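Local coordinates for protein beta-galactosidase (Marinomonas sp. ef1, PDB 6Y2K) that probably hydrolyses terminal beta-galactosidic bonds, as a cold-active GH42 beta-galactosidase whose combination of cold activity and thermal stability relies on its hexameric assembly, at residues Q488-A493 / S596-L601; Q30-G35 / D59-Q64; V412-D417 / R441-M446. All coordinates share one frame; numbering follows the deposited sequence.

Contact 1: Q488-A493 / S596-L601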
loop_
_atom_site.group_PDB
_atom_site.type_symbol
_atom_site.label_atom_id
_atom_site.label_comp_id
_atom_site.label_asym_id
_atom_site.label_seq_id
_atom_site.Cartn_x
_atom_site.Cartn_y
_atom_site.Cartn_z
ATOM N N GLN A 488 32.837 -40.241 3.932
ATOM C CA GLN A 488 33.950 -39.449 4.474
ATOM C C GLN A 488 33.827 -37.936 4.226
ATOM O O GLN A 488 34.605 -37.166 4.787
ATOM C CB GLN A 488 35.285 -39.957 3.899
ATOM C CG GLN A 488 35.643 -41.386 4.315
ATOM C CD GLN A 488 35.711 -41.561 5.825
ATOM O OE1 GLN A 488 36.636 -41.065 6.484
ATOM N NE2 GLN A 488 34.751 -42.286 6.383
ATOM N N GLY A 489 32.869 -37.511 3.398
ATOM C CA GLY A 489 32.641 -36.082 3.155
ATOM C C GLY A 489 31.759 -35.446 4.224
ATOM O O GLY A 489 31.595 -35.998 5.322
ATOM N N VAL A 490 31.187 -34.288 3.890
ATOM C CA VAL A 490 30.328 -33.533 4.800
ATOM C C VAL A 490 28.856 -33.812 4.477
ATOM O O VAL A 490 28.451 -33.707 3.334
ATOM C CB VAL A 490 30.626 -32.018 4.710
ATOM C CG1 VAL A 490 29.689 -31.220 5.611
ATOM C CG2 VAL A 490 32.080 -31.745 5.084
ATOM N N LEU A 491 28.071 -34.164 5.493
ATOM C CA LEU A 491 26.648 -34.495 5.331
ATOM C C LEU A 491 25.737 -33.442 5.948
ATOM O O LEU A 491 25.906 -33.092 7.121
ATOM C CB LEU A 491 26.337 -35.842 6.000
ATOM C CG LEU A 491 24.864 -36.275 6.051
ATOM C CD1 LEU A 491 24.319 -36.534 4.651
ATOM C CD2 LEU A 491 24.681 -37.499 6.947
ATOM N N LEU A 492 24.757 -32.983 5.163
ATOM C CA LEU A 492 23.597 -32.241 5.678
ATOM C C LEU A 492 22.316 -33.026 5.378
ATOM O O LEU A 492 21.944 -33.207 4.211
ATOM C CB LEU A 492 23.519 -30.844 5.049
ATOM C CG LEU A 492 22.291 -29.993 5.434
ATOM C CD1 LEU A 492 22.249 -29.773 6.938
ATOM C CD2 LEU A 492 22.264 -28.662 4.694
ATOM N N ALA A 493 21.653 -33.495 6.429
ATOM C CA ALA A 493 20.345 -34.126 6.316
ATOM C C ALA A 493 19.274 -33.088 6.630
ATOM O O ALA A 493 19.331 -32.420 7.659
ATOM C CB ALA A 493 20.233 -35.303 7.265
ATOM N N SER A 596 30.273 -25.913 2.948
ATOM C CA SER A 596 31.234 -25.944 1.847
ATOM C C SER A 596 32.665 -25.712 2.336
ATOM O O SER A 596 33.588 -26.397 1.879
ATOM C CB SER A 596 30.876 -24.906 0.775
ATOM O OG SER A 596 29.655 -25.241 0.142
ATOM N N GLU A 597 32.839 -24.762 3.260
ATOM C CA GLU A 597 34.147 -24.484 3.850
ATOM C C GLU A 597 34.673 -25.711 4.586
ATOM O O GLU A 597 35.841 -26.063 4.443
ATOM C CB GLU A 597 34.071 -23.282 4.795
ATOM C CG GLU A 597 35.392 -22.879 5.437
ATOM C CD GLU A 597 35.288 -21.562 6.175
ATOM O OE1 GLU A 597 34.555 -21.496 7.189
ATOM O OE2 GLU A 597 35.939 -20.591 5.734
ATOM N N VAL A 598 33.809 -26.377 5.360
ATOM C CA VAL A 598 34.226 -27.612 6.059
ATOM C C VAL A 598 34.675 -28.669 5.036
ATOM O O VAL A 598 35.659 -29.379 5.258
ATOM C CB VAL A 598 33.130 -28.199 6.975
ATOM C CG1 VAL A 598 33.603 -29.508 7.610
ATOM C CG2 VAL A 598 32.754 -27.222 8.083
ATOM N N ALA A 599 33.959 -28.741 3.914
ATOM C CA ALA A 599 34.246 -29.685 2.836
ATOM C C ALA A 599 35.398 -29.291 1.904
ATOM O O ALA A 599 35.691 -30.025 0.966
ATOM C CB ALA A 599 32.979 -29.913 2.019
ATOM N N GLY A 600 36.027 -28.137 2.126
ATOM C CA GLY A 600 37.148 -27.695 1.303
ATOM C C GLY A 600 36.769 -27.108 -0.047
ATOM O O GLY A 600 37.619 -27.014 -0.935
ATOM N N LEU A 601 35.503 -26.700 -0.202
ATOM C CA LEU A 601 35.007 -26.124 -1.453
ATOM C C LEU A 601 34.833 -24.613 -1.304
ATOM O O LEU A 601 34.445 -24.128 -0.238
ATOM C CB LEU A 601 33.664 -26.750 -1.826
ATOM C CG LEU A 601 33.567 -28.278 -1.855
ATOM C CD1 LEU A 601 32.146 -28.713 -2.211
ATOM C CD2 LEU A 601 34.582 -28.861 -2.829
#
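A single methyl, CG2 of Val-490, fills the angle between two side chains at the end of helix 585-598. It lies 3.7 Å from CG1 of Val-598 and 3.7 Å from CB of Ala-599, and the two valine side chains cross at about a right angle. Val-490 has CG1 anti to its own backbone N (chi1 177°); this sets CG2 opposite the carbonyl carbon and turns it to the helix. Val-598 and Ala-599 are held where the helix stops by a Schellman motif: Leu-601 N bonds to Ser-596 O at 2.8 Å, Gly-600 N bonds to Glu-597 O at 3.1 Å, and Gly-600 has a positive phi of 78°. On the other side, Val-490 is fixed by backbone bonds to Glu-466 and Leu-468, and its side chain also packs on Leu-467 and Leu-595. The contact thus sets a helix terminus against the start of a strand in the parallel part of the trimerisation domain's mixed sheet. The same helix end comes near a second subunit, though Glu-597 there is split between two conformers. Between strand and helix end the attraction is purely apolar and rests on the fit of a few methyl groups.

Contact 2: Q30-G35 / D59-Q64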
loop_
_atom_site.group_PDB
_atom_site.type_symbol
_atom_site.label_atom_id
_atom_site.label_comp_id
_atom_site.label_asym_id
_atom_site.label_seq_id
_atom_site.Cartn_x
_atom_site.Cartn_y
_atom_site.Cartn_z
ATOM N N GLN A 30 23.392 -32.080 -36.431
ATOM C CA GLN A 30 24.010 -33.390 -36.680
ATOM C C GLN A 30 23.091 -34.594 -36.413
ATOM O O GLN A 30 23.361 -35.690 -36.941
ATOM C CB GLN A 30 25.284 -33.530 -35.843
ATOM C CG GLN A 30 26.391 -32.565 -36.235
ATOM C CD GLN A 30 27.653 -32.774 -35.422
ATOM O OE1 GLN A 30 27.991 -31.978 -34.543
ATOM N NE2 GLN A 30 28.357 -33.863 -35.708
ATOM N N TYR A 31 22.050 -34.408 -35.583
ATOM C CA TYR A 31 21.096 -35.461 -35.222
ATOM C C TYR A 31 19.669 -35.019 -35.526
ATOM O O TYR A 31 19.324 -33.853 -35.361
ATOM C CB TYR A 31 21.185 -35.803 -33.734
ATOM C CG TYR A 31 22.366 -36.650 -33.361
ATOM C CD1 TYR A 31 23.648 -36.107 -33.347
ATOM C CD2 TYR A 31 22.213 -37.988 -33.005
ATOM C CE1 TYR A 31 24.748 -36.874 -33.005
ATOM C CE2 TYR A 31 23.305 -38.766 -32.653
ATOM C CZ TYR A 31 24.573 -38.204 -32.659
ATOM O OH TYR A 31 25.675 -38.952 -32.312
ATOM N N VAL A 32 18.839 -35.966 -35.958
ATOM C CA VAL A 32 17.447 -35.687 -36.306
ATOM C C VAL A 32 16.549 -36.786 -35.748
ATOM O O VAL A 32 16.792 -37.970 -36.010
ATOM C CB VAL A 32 17.253 -35.606 -37.834
ATOM C CG1 VAL A 32 15.806 -35.249 -38.184
ATOM C CG2 VAL A 32 18.217 -34.595 -38.440
ATOM N N ARG A 33 15.512 -36.404 -34.994
ATOM C CA ARG A 33 14.540 -37.376 -34.487
ATOM C C ARG A 33 13.323 -37.445 -35.415
ATOM O O ARG A 33 12.811 -36.417 -35.856
ATOM C CB ARG A 33 14.105 -37.046 -33.058
ATOM C CG ARG A 33 13.308 -38.162 -32.399
ATOM C CD ARG A 33 12.635 -37.719 -31.113
ATOM N NE ARG A 33 11.633 -36.681 -31.353
ATOM C CZ ARG A 33 10.947 -36.054 -30.400
ATOM N NH1 ARG A 33 11.123 -36.358 -29.114
ATOM N NH2 ARG A 33 10.069 -35.113 -30.740
ATOM N N VAL A 34 12.887 -38.665 -35.732
ATOM C CA VAL A 34 11.650 -38.888 -36.492
ATOM C C VAL A 34 10.862 -40.097 -35.971
ATOM O O VAL A 34 11.425 -40.978 -35.316
ATOM C CB VAL A 34 11.915 -39.102 -38.010
ATOM C CG1 VAL A 34 12.705 -37.936 -38.598
ATOM C CG2 VAL A 34 12.621 -40.422 -38.278
ATOM N N GLY A 35 9.558 -40.114 -36.263
ATOM C CA GLY A 35 8.749 -41.343 -36.215
ATOM C C GLY A 35 7.804 -41.608 -35.047
ATOM O O GLY A 35 6.913 -42.458 -35.172
ATOM N N ASP A 59 16.986 -42.535 -45.831
ATOM C CA ASP A 59 18.046 -42.454 -46.859
ATOM C C ASP A 59 18.448 -41.009 -47.168
ATOM O O ASP A 59 19.637 -40.715 -47.268
ATOM C CB ASP A 59 17.659 -43.204 -48.152
ATOM C CG ASP A 59 17.744 -44.731 -48.010
ATOM O OD1 ASP A 59 18.269 -45.252 -46.995
ATOM O OD2 ASP A 59 17.275 -45.424 -48.936
ATOM N N ILE A 60 17.473 -40.109 -47.287
ATOM C CA ILE A 60 17.753 -38.693 -47.551
ATOM C C ILE A 60 18.562 -38.066 -46.404
ATOM O O ILE A 60 19.571 -37.394 -46.647
ATOM C CB ILE A 60 16.459 -37.895 -47.852
ATOM C CG1 ILE A 60 15.930 -38.287 -49.242
ATOM C CG2 ILE A 60 16.695 -36.382 -47.789
ATOM C CD1 ILE A 60 14.487 -37.920 -49.503
ATOM N N LEU A 61 18.131 -38.313 -45.165
ATOM C CA LEU A 61 18.839 -37.816 -43.982
ATOM C C LEU A 61 20.272 -38.375 -43.912
ATOM O O LEU A 61 21.212 -37.629 -43.640
ATOM C CB LEU A 61 18.062 -38.150 -42.698
ATOM C CG LEU A 61 16.691 -37.473 -42.566
ATOM C CD1 LEU A 61 15.868 -38.113 -41.456
ATOM C CD2 LEU A 61 16.843 -35.973 -42.333
ATOM N N HIS A 62 20.431 -39.673 -44.179
ATOM C CA HIS A 62 21.758 -40.302 -44.222
ATOM C C HIS A 62 22.678 -39.673 -45.276
ATOM O O HIS A 62 23.858 -39.451 -45.011
ATOM C CB HIS A 62 21.642 -41.801 -44.487
ATOM C CG HIS A 62 22.931 -42.543 -44.321
ATOM N ND1 HIS A 62 23.611 -42.593 -43.121
ATOM C CD2 HIS A 62 23.662 -43.272 -45.199
ATOM C CE1 HIS A 62 24.707 -43.317 -43.269
ATOM N NE2 HIS A 62 24.763 -43.738 -44.521
ATOM N N SER A 63 22.125 -39.367 -46.447
ATOM C CA SER A 63 22.903 -38.796 -47.560
ATOM C C SER A 63 23.499 -37.408 -47.262
ATOM O O SER A 63 24.470 -36.998 -47.907
ATOM C CB SER A 63 22.049 -38.722 -48.826
ATOM O OG SER A 63 21.113 -37.661 -48.734
ATOM N N GLN A 64 22.915 -36.694 -46.296
ATOM C CA GLN A 64 23.453 -35.419 -45.821
ATOM C C GLN A 64 24.321 -35.547 -44.573
ATOM O O GLN A 64 24.732 -34.538 -44.014
ATOM C CB GLN A 64 22.299 -34.435 -45.576
ATOM C CG GLN A 64 21.515 -34.131 -46.836
ATOM C CD GLN A 64 22.373 -33.504 -47.919
ATOM O OE1 GLN A 64 23.213 -32.647 -47.639
ATOM N NE2 GLN A 64 22.163 -33.918 -49.159
#
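In the beta/alpha barrel, strand 29-34 and helix 52-63 form the strand and the outer helix of a beta-alpha-beta crossover that leads on to strand 67-71, and Leu-61 on the helix packs against Val-32 and Val-34 on the strand. The isobutyl fork of Leu-61 divides its two methyls between the valines: CD2 approaches CG1 of Val-32 at 4.3 Å, while CD1 approaches CG1 of Val-34, also at 4.3 Å. The two valines use different rotamers to offer the same branch. In Val-32 CG1 is anti to the backbone N (chi1 -177°), whereas in Val-34 it lies opposite the carbonyl carbon (chi1 -55°). These distances are long for methyl groups, and the buried area is only about 101 Å², so this is a light contact that other side chains complete. Nearby, Ser-63 OG reaches back to Ile-60 O at 2.6 Å, somewhat out of the carbonyl plane, and Gln-64 N bonds to Leu-61 O at 3.3 Å. Strand alternation sends Arg-33 the other way, into the barrel, where its guanidinium forms salt bridges with Glu-36 and Glu-314 and a hydrogen bond with Gln-138; GH42 enzymes have their active site at the C-terminal end of such a barrel. On the outer side, Val-34 and Leu-61 both pack on Val-68 of strand 67-71, and Val-32 also touches Met-24 of helix 17-27. Leu-61 therefore sits over the groove between the second and third barrel strands, and Gln-64 rests on helix 17-27, against Ala-21, Gln-22 and Arg-25.

Contact 3: V412-D417 / R441-M446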
loop_
_atom_site.group_PDB
_atom_site.type_symbol
_atom_site.label_atom_id
_atom_site.label_comp_id
_atom_site.label_asym_id
_atom_site.label_seq_id
_atom_site.Cartn_x
_atom_site.Cartn_y
_atom_site.Cartn_z
ATOM N N VAL A 412 29.623 -31.372 -5.127
ATOM C CA VAL A 412 28.465 -31.306 -4.241
ATOM C C VAL A 412 27.366 -32.174 -4.834
ATOM O O VAL A 412 27.061 -32.050 -6.021
ATOM C CB VAL A 412 27.942 -29.858 -4.098
ATOM C CG1 VAL A 412 26.704 -29.812 -3.210
ATOM C CG2 VAL A 412 29.035 -28.959 -3.542
ATOM N N ALA A 413 26.782 -33.041 -4.002
ATOM C CA ALA A 413 25.663 -33.891 -4.396
ATOM C C ALA A 413 24.399 -33.536 -3.611
ATOM O O ALA A 413 24.449 -33.321 -2.391
ATOM C CB ALA A 413 26.010 -35.359 -4.196
ATOM N N LEU A 414 23.281 -33.471 -4.330
ATOM C CA LEU A 414 21.947 -33.344 -3.751
ATOM C C LEU A 414 21.211 -34.650 -4.055
ATOM O O LEU A 414 21.053 -35.006 -5.215
ATOM C CB LEU A 414 21.228 -32.153 -4.383
ATOM C CG LEU A 414 19.821 -31.803 -3.874
ATOM C CD1 LEU A 414 19.513 -30.343 -4.165
ATOM C CD2 LEU A 414 18.730 -32.695 -4.466
ATOM N N MET A 415 20.782 -35.370 -3.024
ATOM C CA MET A 415 20.105 -36.661 -3.208
ATOM C C MET A 415 18.602 -36.479 -3.428
ATOM O O MET A 415 17.891 -36.017 -2.520
ATOM C CB MET A 415 20.340 -37.567 -1.995
ATOM C CG MET A 415 19.742 -38.967 -2.106
ATOM S SD MET A 415 20.260 -40.046 -0.754
ATOM C CE MET A 415 21.946 -40.374 -1.265
ATOM N N PHE A 416 18.134 -36.858 -4.622
ATOM C CA PHE A 416 16.722 -36.818 -4.992
ATOM C C PHE A 416 16.181 -38.245 -5.099
ATOM O O PHE A 416 16.741 -39.067 -5.824
ATOM C CB PHE A 416 16.549 -36.104 -6.333
ATOM C CG PHE A 416 15.115 -35.839 -6.696
ATOM C CD1 PHE A 416 14.367 -36.795 -7.378
ATOM C CD2 PHE A 416 14.497 -34.649 -6.328
ATOM C CE1 PHE A 416 13.043 -36.562 -7.706
ATOM C CE2 PHE A 416 13.166 -34.415 -6.646
ATOM C CZ PHE A 416 12.439 -35.371 -7.339
ATOM N N ASP A 417 15.086 -38.514 -4.389
ATOM C CA ASP A 417 14.491 -39.842 -4.302
ATOM C C ASP A 417 13.010 -39.752 -4.695
ATOM O O ASP A 417 12.224 -39.128 -3.985
ATOM C CB ASP A 417 14.651 -40.364 -2.867
ATOM C CG ASP A 417 14.379 -41.849 -2.743
ATOM O OD1 ASP A 417 15.322 -42.653 -2.913
ATOM O OD2 ASP A 417 13.223 -42.210 -2.450
ATOM N N ARG A 441 14.610 -25.271 -4.057
ATOM C CA ARG A 441 15.089 -24.089 -3.314
ATOM C C ARG A 441 16.442 -24.320 -2.608
ATOM O O ARG A 441 17.240 -23.380 -2.487
ATOM C CB ARG A 441 14.026 -23.592 -2.332
ATOM C CG ARG A 441 12.740 -23.114 -2.995
ATOM C CD ARG A 441 12.959 -21.929 -3.923
ATOM N NE ARG A 441 11.754 -21.566 -4.674
ATOM C CZ ARG A 441 11.714 -20.654 -5.648
ATOM N NH1 ARG A 441 12.804 -19.978 -6.004
ATOM N NH2 ARG A 441 10.572 -20.399 -6.274
ATOM N N MET A 442 16.706 -25.552 -2.175
ATOM C CA MET A 442 18.052 -25.902 -1.677
ATOM C C MET A 442 19.060 -25.819 -2.833
ATOM O O MET A 442 20.155 -25.286 -2.666
ATOM C CB MET A 442 18.087 -27.289 -1.024
ATOM C CG MET A 442 17.309 -27.384 0.287
ATOM S SD MET A 442 17.864 -28.737 1.343
ATOM C CE MET A 442 19.266 -27.974 2.150
ATOM N N TYR A 443 18.650 -26.308 -4.006
ATOM C CA TYR A 443 19.475 -26.268 -5.209
ATOM C C TYR A 443 19.762 -24.827 -5.662
ATOM O O TYR A 443 20.901 -24.502 -6.008
ATOM C CB TYR A 443 18.807 -27.078 -6.328
ATOM C CG TYR A 443 19.584 -27.142 -7.626
ATOM C CD1 TYR A 443 20.602 -28.087 -7.814
ATOM C CD2 TYR A 443 19.288 -26.280 -8.671
ATOM C CE1 TYR A 443 21.297 -28.163 -9.015
ATOM C CE2 TYR A 443 19.979 -26.338 -9.870
ATOM C CZ TYR A 443 20.982 -27.277 -10.038
ATOM O OH TYR A 443 21.655 -27.308 -11.232
ATOM N N GLU A 444 18.733 -23.979 -5.655
ATOM C CA GLU A 444 18.882 -22.558 -5.989
ATOM C C GLU A 444 19.933 -21.864 -5.119
ATOM O O GLU A 444 20.752 -21.102 -5.634
ATOM C CB GLU A 444 17.542 -21.827 -5.862
ATOM C CG GLU A 444 17.602 -20.323 -6.086
ATOM C CD GLU A 444 16.244 -19.655 -5.952
ATOM O OE1 GLU A 444 15.902 -18.814 -6.808
ATOM O OE2 GLU A 444 15.522 -19.970 -4.983
ATOM N N ALA A 445 19.894 -22.128 -3.815
ATOM C CA ALA A 445 20.889 -21.595 -2.876
ATOM C C ALA A 445 22.323 -22.038 -3.224
ATOM O O ALA A 445 23.249 -21.222 -3.209
ATOM C CB ALA A 445 20.537 -21.994 -1.450
ATOM N N MET A 446 22.494 -23.320 -3.550
ATOM C CA MET A 446 23.793 -23.849 -4.012
ATOM C C MET A 446 24.272 -23.113 -5.255
ATOM O O MET A 446 25.449 -22.724 -5.356
ATOM C CB MET A 446 23.701 -25.339 -4.353
ATOM C CG MET A 446 23.476 -26.271 -3.174
ATOM S SD MET A 446 23.211 -27.954 -3.772
ATOM C CE MET A 446 23.083 -28.792 -2.206
#
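Tyr-443 and Met-446, one turn apart on helix 435-448, pack on Leu-414 and Val-412 of strand 412-415, which runs almost antiparallel to the helix at 170°, with the two axes 10.4 Å apart. Taken from its N-terminal end, the segment 441-446 starts with Arg-441, whose NH1 forms a salt bridge with Glu-444 OE2 at 2.9 Å. The carboxylate oxygen lies in the guanidinium plane but is itself met from above the carboxylate plane. The same NH1 forms a second salt bridge, with Glu-282, while NH2 bonds to Leu-277 O and Glu-444 OE1 to His-291, so this pair of charges, with Glu-444 buried, is tied to the catalytic-barrel part of the chain. At Tyr-443, CB meets CD1 of Leu-414 at 4.0 Å, and that methyl sits at the edge of the ring, near its plane, the two side chains crossing at about a right angle. Having CG anti to the backbone N (chi1 -179°), the ring swings past the leucine and carries its OH to Asp-300, while Phe-297 meets it edge-to-face. Met-446 closes the walk. Its chain is extended beyond CG, and its tip lies against Val-412: CE is 3.9 Å and SD 4.0 Å from Val-412 CG1. CE also comes within 4.4 Å of Leu-414 CD1, so one methyl spans both strand residues. The helix lies over the sheet as the return arm of a crossover from strand 412-415 to its parallel neighbour 453-456. Met-446 spreads onto Val-453 and Val-469 of the flanking strands, Tyr-443 onto Val-453 and Ile-455, and Ala-445 faces Leu-588 and Leu-592 of helix 585-598.

Contacts 1 and 3 belong to one layer of the trimerisation domain: their centres are 13 Å apart, and both place a helix on the same mixed sheet. They touch at two points, Leu-601 CD1 with Val-412 CG2 at 3.4 Å and Leu-492 CD2 with Met-442 CE at 4.0 Å, so their apolar side chains meet directly. Contact 2 stands alone in the barrel, its centre 47 Å from that of contact 1 and 38 Å from that of contact 3, across the centre of the chain. It backs a strand of the barrel that houses the family's active site, whereas contact 3 borders the barrel and contact 1 approaches a second subunit.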